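Local coordinates for fervidolysin (Fervidobacterium pennivorans, PDB 1R6V), which degrades keratin into peptides as a subtilisin-like serine protease, allowing its bacterium to grow on native feathers, at residues D45-A50 and L84-I89; R407-N412 and P440-G445; S556-K561 and G623-N628. The protein carries 1 engineered substitution. One frame throughout, in Å; residues are numbered along the deposited sequence.

A multidomain protease shows how short-range contacts of different kinds build separate parts of one chain. Contact 1 lies inside the propeptide, contact 2 joins the catalytic domain to the lead-in of the Ig-like sandwich, and contact 3 is part of the second sandwich. They follow one another in series along the sequence and do not touch: the centres of contacts 1 and 3 are about 32 Å apart, those of contacts 1 and 2 about 45 Å, on opposite sides of the chain's centre, and those of contacts 2 and 3 about 52 Å. All three lie away from the probable charge relay positions Asp162, Ala200 (an engineered substitution) and Ser381, and from the calcium site.

Contact 1: residues D45-A50 and L84-I89; sequences DKIVKA and LALKGI
Leu86 spreads its two methyl branches over neighbouring residues of one helix, CD1 against Ile47 and CD2 against Lys46. The side chains of Ile47 and Leu86 cross at about a right angle, and CD1 of Leu86 is pressed into the flank of the isoleucine, 3.4 Å from Ile47 CG1, which is tight for two carbons. The same methyl lies 3.7 Å from Ile47 CD1, which chi2 near 174° carries outward on an extended branch. Toward Lys46 the geometry differs: lysine and leucine slide past each other in opposite directions, and Leu86 CD2 rests 3.9 Å from both CB and CD of Lys46. The lysine chain is extended beyond CG, its aliphatic part lying over the leucine while NZ forms a salt bridge with Glu43. That acidic partner may also temper the repulsion from Lys87, whose NZ is 5.6 Å from Lys46 NZ. An alanine in place of Leu86 would probably open a gap beside Ile47 and take away the methyl that CB and CD of Lys46 rest on. Two further meetings flank this centre. Ile47 and Ile89 reach toward each other tip to tip, with CD1 of Ile47 4.1 Å from CD1 of Ile89, and Leu84 brings CD1 to 3.6 Å from Ala50 CB, one turn along from Lys46. Ala85, in a left-handed backbone conformation, separates the two leucines and lies instead against Leu580 and Arg582. Within the propeptide, helix 41-51 is thus packed against the connection that leaves helix 74-81 and enters strand 89-93; Ile81 of helix 74-81 touches both Ile47 and Leu86, while Ile34 and Val36 of strand 33-38 meet Ile47, tying the layer to the antiparallel sheet.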
ATOM      1  N   ASP A  45      16.392  15.792  -9.065  1.00 18.97           N
ATOM      2  CA  ASP A  45      17.827  16.014  -9.107  1.00 20.78           C
ATOM      3  C   ASP A  45      18.317  16.825  -7.906  1.00 21.72           C
ATOM      4  O   ASP A  45      19.476  16.708  -7.522  1.00 20.80           O
ATOM      5  CB  ASP A  45      18.224  16.684 -10.424  1.00 23.18           C
ATOM      6  CG  ASP A  45      17.941  15.799 -11.637  1.00 26.40           C
ATOM      7  OD1 ASP A  45      18.001  14.555 -11.499  1.00 25.75           O
ATOM      8  OD2 ASP A  45      17.674  16.351 -12.727  1.00 29.91           O
ATOM      9  N   LYS A  46      17.436  17.635  -7.313  1.00 21.26           N
ATOM     10  CA  LYS A  46      17.801  18.416  -6.135  1.00 21.69           C
ATOM     11  C   LYS A  46      17.979  17.468  -4.945  1.00 20.18           C
ATOM     12  O   LYS A  46      18.811  17.708  -4.074  1.00 18.35           O
ATOM     13  CB  LYS A  46      16.728  19.457  -5.818  1.00 24.97           C
ATOM     14  CG  LYS A  46      16.631  20.569  -6.849  1.00 29.30           C
ATOM     15  CD  LYS A  46      15.547  21.561  -6.468  1.00 32.92           C
ATOM     16  CE  LYS A  46      15.499  22.747  -7.432  1.00 36.75           C
ATOM     17  NZ  LYS A  46      14.407  23.686  -7.053  1.00 39.10           N
ATOM     18  N   ILE A  47      17.191  16.391  -4.912  1.00 17.76           N
ATOM     19  CA  ILE A  47      17.307  15.398  -3.851  1.00 16.76           C
ATOM     20  C   ILE A  47      18.571  14.563  -4.072  1.00 16.89           C
ATOM     21  O   ILE A  47      19.285  14.248  -3.122  1.00 17.04           O
ATOM     22  CB  ILE A  47      16.082  14.443  -3.826  1.00 15.78           C
ATOM     23  CG1 ILE A  47      14.830  15.221  -3.425  1.00 17.73           C
ATOM     24  CG2 ILE A  47      16.321  13.301  -2.841  1.00 16.77           C
ATOM     25  CD1 ILE A  47      13.520  14.404  -3.501  1.00 16.44           C
ATOM     26  N   VAL A  48      18.847  14.198  -5.324  1.00 16.28           N
ATOM     27  CA  VAL A  48      20.031  13.393  -5.618  1.00 19.16           C
ATOM     28  C   VAL A  48      21.283  14.132  -5.148  1.00 19.88           C
ATOM     29  O   VAL A  48      22.148  13.557  -4.487  1.00 19.59           O
ATOM     30  CB  VAL A  48      20.130  13.073  -7.138  1.00 18.64           C
ATOM     31  CG1 VAL A  48      21.470  12.422  -7.462  1.00 20.45           C
ATOM     32  CG2 VAL A  48      18.995  12.122  -7.527  1.00 19.53           C
ATOM     33  N   LYS A  49      21.360  15.413  -5.465  1.00 19.84           N
ATOM     34  CA  LYS A  49      22.512  16.194  -5.046  1.00 23.00           C
ATOM     35  C   LYS A  49      22.571  16.365  -3.529  1.00 22.21           C
ATOM     36  O   LYS A  49      23.645  16.269  -2.931  1.00 22.36           O
ATOM     37  CB  LYS A  49      22.491  17.556  -5.728  1.00 24.91           C
ATOM     38  CG  LYS A  49      22.538  17.445  -7.231  1.00 27.87           C
ATOM     39  CD  LYS A  49      22.480  18.801  -7.880  1.00 30.58           C
ATOM     40  CE  LYS A  49      22.340  18.678  -9.383  1.00 33.31           C
ATOM     41  NZ  LYS A  49      22.146  20.026  -9.992  1.00 34.43           N
ATOM     42  N   ALA A  50      21.423  16.602  -2.901  1.00 20.98           N
ATOM     43  CA  ALA A  50      21.400  16.793  -1.452  1.00 21.16           C
ATOM     44  C   ALA A  50      21.887  15.565  -0.687  1.00 21.60           C
ATOM     45  O   ALA A  50      22.537  15.687   0.350  1.00 21.45           O
ATOM     46  CB  ALA A  50      19.995  17.179  -0.994  1.00 19.71           C
ATOM     47  N   LEU A  84      14.718  21.400   2.213  1.00 27.40           N
ATOM     48  CA  LEU A  84      15.054  21.854   0.858  1.00 29.80           C
ATOM     49  C   LEU A  84      14.006  22.711   0.167  1.00 31.10           C
ATOM     50  O   LEU A  84      14.308  23.393  -0.811  1.00 32.68           O
ATOM     51  CB  LEU A  84      15.375  20.664  -0.049  1.00 27.97           C
ATOM     52  CG  LEU A  84      16.599  19.836   0.328  1.00 28.67           C
ATOM     53  CD1 LEU A  84      16.768  18.696  -0.672  1.00 29.17           C
ATOM     54  CD2 LEU A  84      17.840  20.729   0.343  1.00 30.59           C
ATOM     55  N   ALA A  85      12.772  22.663   0.652  1.00 33.17           N
ATOM     56  CA  ALA A  85      11.714  23.467   0.060  1.00 34.56           C
ATOM     57  C   ALA A  85      11.403  23.078  -1.387  1.00 35.12           C
ATOM     58  O   ALA A  85      11.257  23.942  -2.253  1.00 35.96           O
ATOM     59  CB  ALA A  85      12.093  24.945   0.128  1.00 36.42           C
ATOM     60  N   LEU A  86      11.298  21.780  -1.645  1.00 33.17           N
ATOM     61  CA  LEU A  86      10.998  21.291  -2.984  1.00 33.94           C
ATOM     62  C   LEU A  86       9.520  21.543  -3.280  1.00 34.06           C
ATOM     63  O   LEU A  86       8.701  21.545  -2.369  1.00 35.39           O
ATOM     64  CB  LEU A  86      11.302  19.794  -3.054  1.00 32.32           C
ATOM     65  CG  LEU A  86      12.680  19.405  -2.512  1.00 32.76           C
ATOM     66  CD1 LEU A  86      12.836  17.887  -2.522  1.00 33.77           C
ATOM     67  CD2 LEU A  86      13.762  20.065  -3.345  1.00 34.16           C
ATOM     68  N   LYS A  87       9.165  21.762  -4.539  1.00 34.69           N
ATOM     69  CA  LYS A  87       7.756  22.005  -4.838  1.00 34.95           C
ATOM     70  C   LYS A  87       7.099  20.945  -5.729  1.00 33.76           C
ATOM     71  O   LYS A  87       5.901  20.671  -5.603  1.00 35.73           O
ATOM     72  CB  LYS A  87       7.574  23.387  -5.472  1.00 37.12           C
ATOM     73  CG  LYS A  87       7.962  23.478  -6.939  1.00 38.45           C
ATOM     74  CD  LYS A  87       9.455  23.308  -7.149  1.00 40.19           C
ATOM     75  CE  LYS A  87       9.816  23.362  -8.642  1.00 41.30           C
ATOM     76  NZ  LYS A  87       9.378  24.633  -9.306  1.00 42.14           N
ATOM     77  N   GLY A  88       7.873  20.349  -6.623  1.00 30.10           N
ATOM     78  CA  GLY A  88       7.301  19.350  -7.507  1.00 25.68           C
ATOM     79  C   GLY A  88       7.560  17.912  -7.109  1.00 23.44           C
ATOM     80  O   GLY A  88       7.726  17.058  -7.974  1.00 22.06           O
ATOM     81  N   ILE A  89       7.599  17.645  -5.805  1.00 20.73           N
ATOM     82  CA  ILE A  89       7.826  16.291  -5.297  1.00 18.30           C
ATOM     83  C   ILE A  89       6.545  15.828  -4.601  1.00 18.65           C
ATOM     84  O   ILE A  89       5.960  16.581  -3.820  1.00 19.64           O
ATOM     85  CB  ILE A  89       9.002  16.263  -4.274  1.00 17.99           C
ATOM     86  CG1 ILE A  89      10.336  16.559  -4.974  1.00 17.03           C
ATOM     87  CG2 ILE A  89       9.082  14.907  -3.579  1.00 18.79           C
ATOM     88  CD1 ILE A  89      10.671  15.659  -6.140  1.00 17.03           C
TER

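Contact 2: residues R407-N412 and P440-G445; sequences RKLLEN and PLPTQG
The flat carboxamide of Asn412 brings ND2 to 4.2 Å from Pro442 CB and gives a hydrogen to a water that in turn donates to Gln444 O. On the helix, the guanidinium of Arg407 receives Glu411 OE2 at its edge, in plane, its NH1 donating over 3.0 Å. Glu411 OE2 is met on the syn side, with the donor 32° out of the carboxylate plane, whereas its OE1 accepts from Lys408 NZ at 2.9 Å. The carboxylate is thereby gripped by two cations. Bends at chi2 (-52°) and chi3 (-51°) fold the Lys408 chain, whose CD lies 3.7 Å from Gly445 O, and a second water links Lys408 NZ to that carbonyl. Pro442 packs its ring on the helix, CG 3.9 Å from Lys408 CB and CD equally near Leu409 CB. Leu409 crosses Leu441 at about a right angle, with Leu409 CD2 4.1 Å from Leu441 CD1. Arg407 also forms a salt bridge with Asp494 and a hydrogen bond with the carbonyl of His492, both in strand 487-494. The arrangement is an interdomain junction, in which helix 403-413 of the subtilisin-type catalytic domain meets the loop leading into strand 446-455 of the Ig-like sandwich.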
ATOM      1  N   ARG A 407     -14.908  -8.645  -9.602  1.00 11.13           N
ATOM      2  CA  ARG A 407     -15.000  -8.935  -8.185  1.00 11.23           C
ATOM      3  C   ARG A 407     -16.452  -9.119  -7.757  1.00 11.46           C
ATOM      4  O   ARG A 407     -16.765 -10.068  -7.047  1.00 11.45           O
ATOM      5  CB  ARG A 407     -14.361  -7.836  -7.333  1.00 11.67           C
ATOM      6  CG  ARG A 407     -14.431  -8.128  -5.831  1.00 11.46           C
ATOM      7  CD  ARG A 407     -13.672  -7.074  -5.029  1.00 12.42           C
ATOM      8  NE  ARG A 407     -14.169  -5.720  -5.273  1.00 12.98           N
ATOM      9  CZ  ARG A 407     -15.317  -5.246  -4.799  1.00 14.05           C
ATOM     10  NH1 ARG A 407     -16.097  -6.015  -4.039  1.00 11.29           N
ATOM     11  NH2 ARG A 407     -15.688  -4.008  -5.098  1.00 12.21           N
ATOM     12  N   LYS A 408     -17.340  -8.219  -8.185  1.00  9.15           N
ATOM     13  CA  LYS A 408     -18.733  -8.378  -7.772  1.00 11.12           C
ATOM     14  C   LYS A 408     -19.362  -9.648  -8.302  1.00 11.48           C
ATOM     15  O   LYS A 408     -20.234 -10.219  -7.654  1.00 13.72           O
ATOM     16  CB  LYS A 408     -19.584  -7.172  -8.195  1.00 11.65           C
ATOM     17  CG  LYS A 408     -19.221  -5.864  -7.490  1.00 14.99           C
ATOM     18  CD  LYS A 408     -19.173  -5.981  -5.947  1.00 18.42           C
ATOM     19  CE  LYS A 408     -20.416  -6.621  -5.359  1.00 20.81           C
ATOM     20  NZ  LYS A 408     -20.315  -6.669  -3.856  1.00 23.32           N
ATOM     21  N   LEU A 409     -18.949 -10.090  -9.483  1.00 10.04           N
ATOM     22  CA  LEU A 409     -19.508 -11.314 -10.048  1.00 12.50           C
ATOM     23  C   LEU A 409     -19.126 -12.469  -9.136  1.00 12.71           C
ATOM     24  O   LEU A 409     -19.949 -13.329  -8.815  1.00 12.55           O
ATOM     25  CB  LEU A 409     -18.966 -11.558 -11.456  1.00 12.28           C
ATOM     26  CG  LEU A 409     -19.451 -12.841 -12.154  1.00 11.71           C
ATOM     27  CD1 LEU A 409     -20.998 -12.966 -12.115  1.00 13.65           C
ATOM     28  CD2 LEU A 409     -18.962 -12.823 -13.586  1.00 12.41           C
ATOM     29  N   LEU A 410     -17.866 -12.490  -8.710  1.00 10.54           N
ATOM     30  CA  LEU A 410     -17.422 -13.549  -7.811  1.00 10.73           C
ATOM     31  C   LEU A 410     -18.184 -13.551  -6.491  1.00 11.67           C
ATOM     32  O   LEU A 410     -18.574 -14.609  -5.994  1.00 11.72           O
ATOM     33  CB  LEU A 410     -15.932 -13.401  -7.494  1.00 10.67           C
ATOM     34  CG  LEU A 410     -14.969 -13.565  -8.662  1.00 13.21           C
ATOM     35  CD1 LEU A 410     -13.566 -13.395  -8.133  1.00 15.27           C
ATOM     36  CD2 LEU A 410     -15.145 -14.885  -9.328  1.00 14.92           C
ATOM     37  N   GLU A 411     -18.374 -12.370  -5.908  1.00 12.31           N
ATOM     38  CA  GLU A 411     -19.056 -12.259  -4.629  1.00 12.85           C
ATOM     39  C   GLU A 411     -20.541 -12.581  -4.752  1.00 13.47           C
ATOM     40  O   GLU A 411     -21.106 -13.228  -3.872  1.00 13.03           O
ATOM     41  CB  GLU A 411     -18.847 -10.861  -4.052  1.00 14.78           C
ATOM     42  CG  GLU A 411     -17.379 -10.598  -3.660  1.00 12.51           C
ATOM     43  CD  GLU A 411     -17.098  -9.160  -3.275  1.00 14.95           C
ATOM     44  OE1 GLU A 411     -18.037  -8.329  -3.282  1.00 13.02           O
ATOM     45  OE2 GLU A 411     -15.921  -8.860  -2.969  1.00 13.27           O
ATOM     46  N   ASN A 412     -21.155 -12.160  -5.854  1.00 13.23           N
ATOM     47  CA  ASN A 412     -22.574 -12.422  -6.068  1.00 15.81           C
ATOM     48  C   ASN A 412     -22.891 -13.891  -6.329  1.00 16.25           C
ATOM     49  O   ASN A 412     -24.031 -14.318  -6.110  1.00 18.31           O
ATOM     50  CB  ASN A 412     -23.109 -11.592  -7.243  1.00 16.08           C
ATOM     51  CG  ASN A 412     -23.153 -10.108  -6.939  1.00 17.97           C
ATOM     52  OD1 ASN A 412     -23.070  -9.694  -5.784  1.00 20.75           O
ATOM     53  ND2 ASN A 412     -23.301  -9.297  -7.983  1.00 18.43           N
ATOM     54  N   PRO A 440     -25.174 -12.933 -15.644  1.00 24.23           N
ATOM     55  CA  PRO A 440     -24.382 -12.037 -16.484  1.00 23.50           C
ATOM     56  C   PRO A 440     -23.433 -11.191 -15.631  1.00 21.30           C
ATOM     57  O   PRO A 440     -23.458 -11.239 -14.405  1.00 20.77           O
ATOM     58  CB  PRO A 440     -25.454 -11.187 -17.162  1.00 26.48           C
ATOM     59  CG  PRO A 440     -26.472 -11.041 -16.071  1.00 25.60           C
ATOM     60  CD  PRO A 440     -26.569 -12.468 -15.550  1.00 26.86           C
ATOM     61  N   LEU A 441     -22.606 -10.406 -16.297  1.00 21.34           N
ATOM     62  CA  LEU A 441     -21.672  -9.526 -15.617  1.00 19.85           C
ATOM     63  C   LEU A 441     -22.498  -8.410 -14.962  1.00 19.66           C
ATOM     64  O   LEU A 441     -23.342  -7.788 -15.627  1.00 17.84           O
ATOM     65  CB  LEU A 441     -20.732  -8.940 -16.655  1.00 21.20           C
ATOM     66  CG  LEU A 441     -19.500  -8.194 -16.187  1.00 21.20           C
ATOM     67  CD1 LEU A 441     -18.518  -9.192 -15.538  1.00 18.85           C
ATOM     68  CD2 LEU A 441     -18.846  -7.524 -17.384  1.00 18.41           C
ATOM     69  N   PRO A 442     -22.280  -8.139 -13.660  1.00 18.53           N
ATOM     70  CA  PRO A 442     -23.046  -7.086 -12.979  1.00 18.99           C
ATOM     71  C   PRO A 442     -22.876  -5.698 -13.565  1.00 18.56           C
ATOM     72  O   PRO A 442     -21.783  -5.317 -13.971  1.00 18.59           O
ATOM     73  CB  PRO A 442     -22.561  -7.166 -11.529  1.00 20.43           C
ATOM     74  CG  PRO A 442     -21.215  -7.808 -11.638  1.00 21.18           C
ATOM     75  CD  PRO A 442     -21.393  -8.840 -12.709  1.00 19.44           C
ATOM     76  N   THR A 443     -23.976  -4.952 -13.614  1.00 19.27           N
ATOM     77  CA  THR A 443     -23.959  -3.597 -14.146  1.00 19.83           C
ATOM     78  C   THR A 443     -24.000  -2.589 -13.002  1.00 19.10           C
ATOM     79  O   THR A 443     -23.828  -1.392 -13.211  1.00 20.60           O
ATOM     80  CB  THR A 443     -25.169  -3.352 -15.070  1.00 22.18           C
ATOM     81  OG1 THR A 443     -26.376  -3.558 -14.329  1.00 25.74           O
ATOM     82  CG2 THR A 443     -25.147  -4.314 -16.243  1.00 24.70           C
ATOM     83  N   GLN A 444     -24.226  -3.081 -11.794  1.00 17.94           N
ATOM     84  CA  GLN A 444     -24.264  -2.227 -10.620  1.00 19.67           C
ATOM     85  C   GLN A 444     -23.591  -2.959  -9.470  1.00 17.79           C
ATOM     86  O   GLN A 444     -23.352  -4.170  -9.549  1.00 16.31           O
ATOM     87  CB  GLN A 444     -25.712  -1.886 -10.259  1.00 24.35           C
ATOM     88  CG  GLN A 444     -26.338  -0.898 -11.218  1.00 31.62           C
ATOM     89  CD  GLN A 444     -27.765  -0.542 -10.852  1.00 35.33           C
ATOM     90  OE1 GLN A 444     -28.057  -0.133  -9.721  1.00 38.74           O
ATOM     91  NE2 GLN A 444     -28.667  -0.687 -11.813  1.00 38.43           N
ATOM     92  N   GLY A 445     -23.263  -2.219  -8.417  1.00 16.13           N
ATOM     93  CA  GLY A 445     -22.634  -2.835  -7.261  1.00 15.11           C
ATOM     94  C   GLY A 445     -21.244  -2.303  -6.977  1.00 15.06           C
ATOM     95  O   GLY A 445     -20.688  -2.586  -5.922  1.00 15.66           O
TER
HETATM   96  O   HOH W   1     -21.907  -3.992  -3.924  1.00 19.99           O
HETATM   97  O   HOH W   2     -23.516  -6.547  -8.019  1.00 23.62           O

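Contact 3: residues S556-K561 and G623-N628; sequences STLQVK and GTVTLN
Thr624 N gives its hydrogen to Lys561 O at 2.7 Å, and Thr626 N gives one to Gln559 O at 2.8 Å in a nearly straight bond of 170°. Each pair is closed by a return bond, from Lys561 N to Thr624 O and from Gln559 N to Thr626 O. Beyond them, Thr557 N donates to the side-chain OD1 of Asn628 at 3.0 Å, and Asn628 N to Thr557 O at 2.9 Å. The first reaches the amide oxygen from 32° off its plane, and OD1 also accepts from a water that is hydrogen-bonded to Thr557 OG1 as well. A side-chain carbonyl thus continues the backbone pairing past the end of the strands, while Asn628 ND2 is taken by Ala531 O. The pairing belongs to an antiparallel sheet in the second beta-sandwich domain, where strand 558-562 lies between 595-597 and 619-627; Asn628, in a left-handed conformation, begins the hairpin turn into strand 630-638. The non-hydrogen-bonded pairs, Leu558 with Leu627 and Val560 with Val625, turn to the buried face. There Leu558, its CG anti to the backbone N (chi1 176°), sets CD1 3.5 Å from Val625 CG1 and 3.9 Å from Leu627 CD1. Val560 and Val625 meet more loosely, CG2 to CG2 at 4.1 Å. Phe607 of the facing sheet packs on both Leu558 and Val625.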
ATOM      1  N   SER A 556      -9.306  25.089  11.766  1.00 20.72           N
ATOM      2  CA  SER A 556      -8.631  25.072  13.057  1.00 19.78           C
ATOM      3  C   SER A 556      -8.665  26.452  13.707  1.00 19.98           C
ATOM      4  O   SER A 556      -9.046  27.442  13.081  1.00 21.13           O
ATOM      5  CB  SER A 556      -7.168  24.653  12.878  1.00 19.63           C
ATOM      6  OG  SER A 556      -6.533  25.488  11.923  1.00 21.57           O
ATOM      7  N   THR A 557      -8.262  26.495  14.969  1.00 20.01           N
ATOM      8  CA  THR A 557      -8.189  27.746  15.707  1.00 21.82           C
ATOM      9  C   THR A 557      -6.793  27.822  16.298  1.00 20.10           C
ATOM     10  O   THR A 557      -6.225  26.810  16.714  1.00 20.03           O
ATOM     11  CB  THR A 557      -9.232  27.822  16.844  1.00 20.65           C
ATOM     12  OG1 THR A 557      -9.093  26.695  17.713  1.00 22.81           O
ATOM     13  CG2 THR A 557     -10.636  27.851  16.262  1.00 24.75           C
ATOM     14  N   LEU A 558      -6.236  29.025  16.318  1.00 20.62           N
ATOM     15  CA  LEU A 558      -4.900  29.221  16.865  1.00 21.72           C
ATOM     16  C   LEU A 558      -4.783  30.611  17.445  1.00 21.09           C
ATOM     17  O   LEU A 558      -5.020  31.595  16.755  1.00 20.32           O
ATOM     18  CB  LEU A 558      -3.838  29.061  15.775  1.00 21.84           C
ATOM     19  CG  LEU A 558      -2.388  29.339  16.191  1.00 23.93           C
ATOM     20  CD1 LEU A 558      -1.965  28.338  17.255  1.00 23.00           C
ATOM     21  CD2 LEU A 558      -1.471  29.232  14.980  1.00 24.63           C
ATOM     22  N   GLN A 559      -4.424  30.682  18.720  1.00 21.92           N
ATOM     23  CA  GLN A 559      -4.236  31.966  19.379  1.00 23.30           C
ATOM     24  C   GLN A 559      -2.884  31.938  20.074  1.00 21.61           C
ATOM     25  O   GLN A 559      -2.430  30.883  20.505  1.00 22.13           O
ATOM     26  CB  GLN A 559      -5.340  32.220  20.414  1.00 26.22           C
ATOM     27  CG  GLN A 559      -6.745  32.372  19.818  1.00 32.63           C
ATOM     28  CD  GLN A 559      -7.803  32.640  20.877  1.00 37.27           C
ATOM     29  OE1 GLN A 559      -7.887  31.924  21.880  1.00 40.78           O
ATOM     30  NE2 GLN A 559      -8.624  33.668  20.658  1.00 39.65           N
ATOM     31  N   VAL A 560      -2.229  33.091  20.161  1.00 21.80           N
ATOM     32  CA  VAL A 560      -0.952  33.166  20.855  1.00 22.00           C
ATOM     33  C   VAL A 560      -0.931  34.410  21.743  1.00 20.72           C
ATOM     34  O   VAL A 560      -1.358  35.482  21.329  1.00 18.80           O
ATOM     35  CB  VAL A 560       0.257  33.210  19.884  1.00 24.04           C
ATOM     36  CG1 VAL A 560       0.177  34.416  18.980  1.00 26.36           C
ATOM     37  CG2 VAL A 560       1.542  33.240  20.689  1.00 25.86           C
ATOM     38  N   LYS A 561      -0.448  34.243  22.971  1.00 19.84           N
ATOM     39  CA  LYS A 561      -0.354  35.346  23.931  1.00 21.14           C
ATOM     40  C   LYS A 561       0.998  35.263  24.647  1.00 20.58           C
ATOM     41  O   LYS A 561       1.377  34.199  25.116  1.00 22.65           O
ATOM     42  CB  LYS A 561      -1.492  35.238  24.956  1.00 22.74           C
ATOM     43  CG  LYS A 561      -1.427  36.232  26.114  1.00 28.13           C
ATOM     44  CD  LYS A 561      -2.624  36.051  27.050  1.00 30.19           C
ATOM     45  CE  LYS A 561      -2.530  36.948  28.284  1.00 34.79           C
ATOM     46  NZ  LYS A 561      -3.747  36.820  29.144  1.00 36.45           N
ATOM     47  N   GLY A 623       5.226  32.493  26.434  1.00 16.31           N
ATOM     48  CA  GLY A 623       3.849  32.746  26.053  1.00 14.86           C
ATOM     49  C   GLY A 623       3.032  31.474  26.109  1.00 16.87           C
ATOM     50  O   GLY A 623       3.508  30.439  26.575  1.00 18.43           O
ATOM     51  N   THR A 624       1.794  31.557  25.643  1.00 16.90           N
ATOM     52  CA  THR A 624       0.914  30.400  25.619  1.00 18.44           C
ATOM     53  C   THR A 624       0.264  30.340  24.241  1.00 19.79           C
ATOM     54  O   THR A 624      -0.242  31.336  23.742  1.00 19.52           O
ATOM     55  CB  THR A 624      -0.193  30.528  26.709  1.00 19.31           C
ATOM     56  OG1 THR A 624       0.426  30.625  27.999  1.00 20.15           O
ATOM     57  CG2 THR A 624      -1.134  29.322  26.684  1.00 22.13           C
ATOM     58  N   VAL A 625       0.323  29.175  23.613  1.00 20.58           N
ATOM     59  CA  VAL A 625      -0.320  28.986  22.320  1.00 21.65           C
ATOM     60  C   VAL A 625      -1.565  28.172  22.638  1.00 21.78           C
ATOM     61  O   VAL A 625      -1.496  27.203  23.398  1.00 24.65           O
ATOM     62  CB  VAL A 625       0.582  28.175  21.335  1.00 21.49           C
ATOM     63  CG1 VAL A 625      -0.273  27.519  20.245  1.00 22.62           C
ATOM     64  CG2 VAL A 625       1.601  29.092  20.681  1.00 22.65           C
ATOM     65  N   THR A 626      -2.705  28.589  22.105  1.00 20.59           N
ATOM     66  CA  THR A 626      -3.937  27.839  22.301  1.00 20.35           C
ATOM     67  C   THR A 626      -4.244  27.320  20.902  1.00 18.58           C
ATOM     68  O   THR A 626      -4.614  28.075  20.010  1.00 17.99           O
ATOM     69  CB  THR A 626      -5.094  28.722  22.813  1.00 22.90           C
ATOM     70  OG1 THR A 626      -4.714  29.335  24.053  1.00 23.15           O
ATOM     71  CG2 THR A 626      -6.332  27.857  23.062  1.00 21.82           C
ATOM     72  N   LEU A 627      -4.060  26.020  20.727  1.00 19.07           N
ATOM     73  CA  LEU A 627      -4.252  25.376  19.433  1.00 19.01           C
ATOM     74  C   LEU A 627      -5.445  24.433  19.469  1.00 18.38           C
ATOM     75  O   LEU A 627      -5.410  23.418  20.153  1.00 20.32           O
ATOM     76  CB  LEU A 627      -2.987  24.596  19.100  1.00 19.57           C
ATOM     77  CG  LEU A 627      -2.954  23.787  17.806  1.00 19.79           C
ATOM     78  CD1 LEU A 627      -3.185  24.700  16.585  1.00 21.23           C
ATOM     79  CD2 LEU A 627      -1.592  23.115  17.739  1.00 21.06           C
ATOM     80  N   ASN A 628      -6.486  24.767  18.724  1.00 20.51           N
ATOM     81  CA  ASN A 628      -7.688  23.943  18.715  1.00 22.04           C
ATOM     82  C   ASN A 628      -8.190  23.694  20.139  1.00 23.36           C
ATOM     83  O   ASN A 628      -8.656  22.601  20.479  1.00 23.82           O
ATOM     84  CB  ASN A 628      -7.415  22.629  17.972  1.00 21.11           C
ATOM     85  CG  ASN A 628      -7.082  22.869  16.511  1.00 20.07           C
ATOM     86  OD1 ASN A 628      -7.754  23.650  15.844  1.00 20.19           O
ATOM     87  ND2 ASN A 628      -6.040  22.214  16.010  1.00 20.23           N
TER
HETATM   88  O   HOH W   3      -7.527  27.632  19.853  1.00 26.23           O
HETATM   89  O   HOH W   4     -10.572  24.098  16.497  1.00 32.31           O
HETATM   90  O   HOH W   5       1.582  33.439  28.356  1.00 42.30           O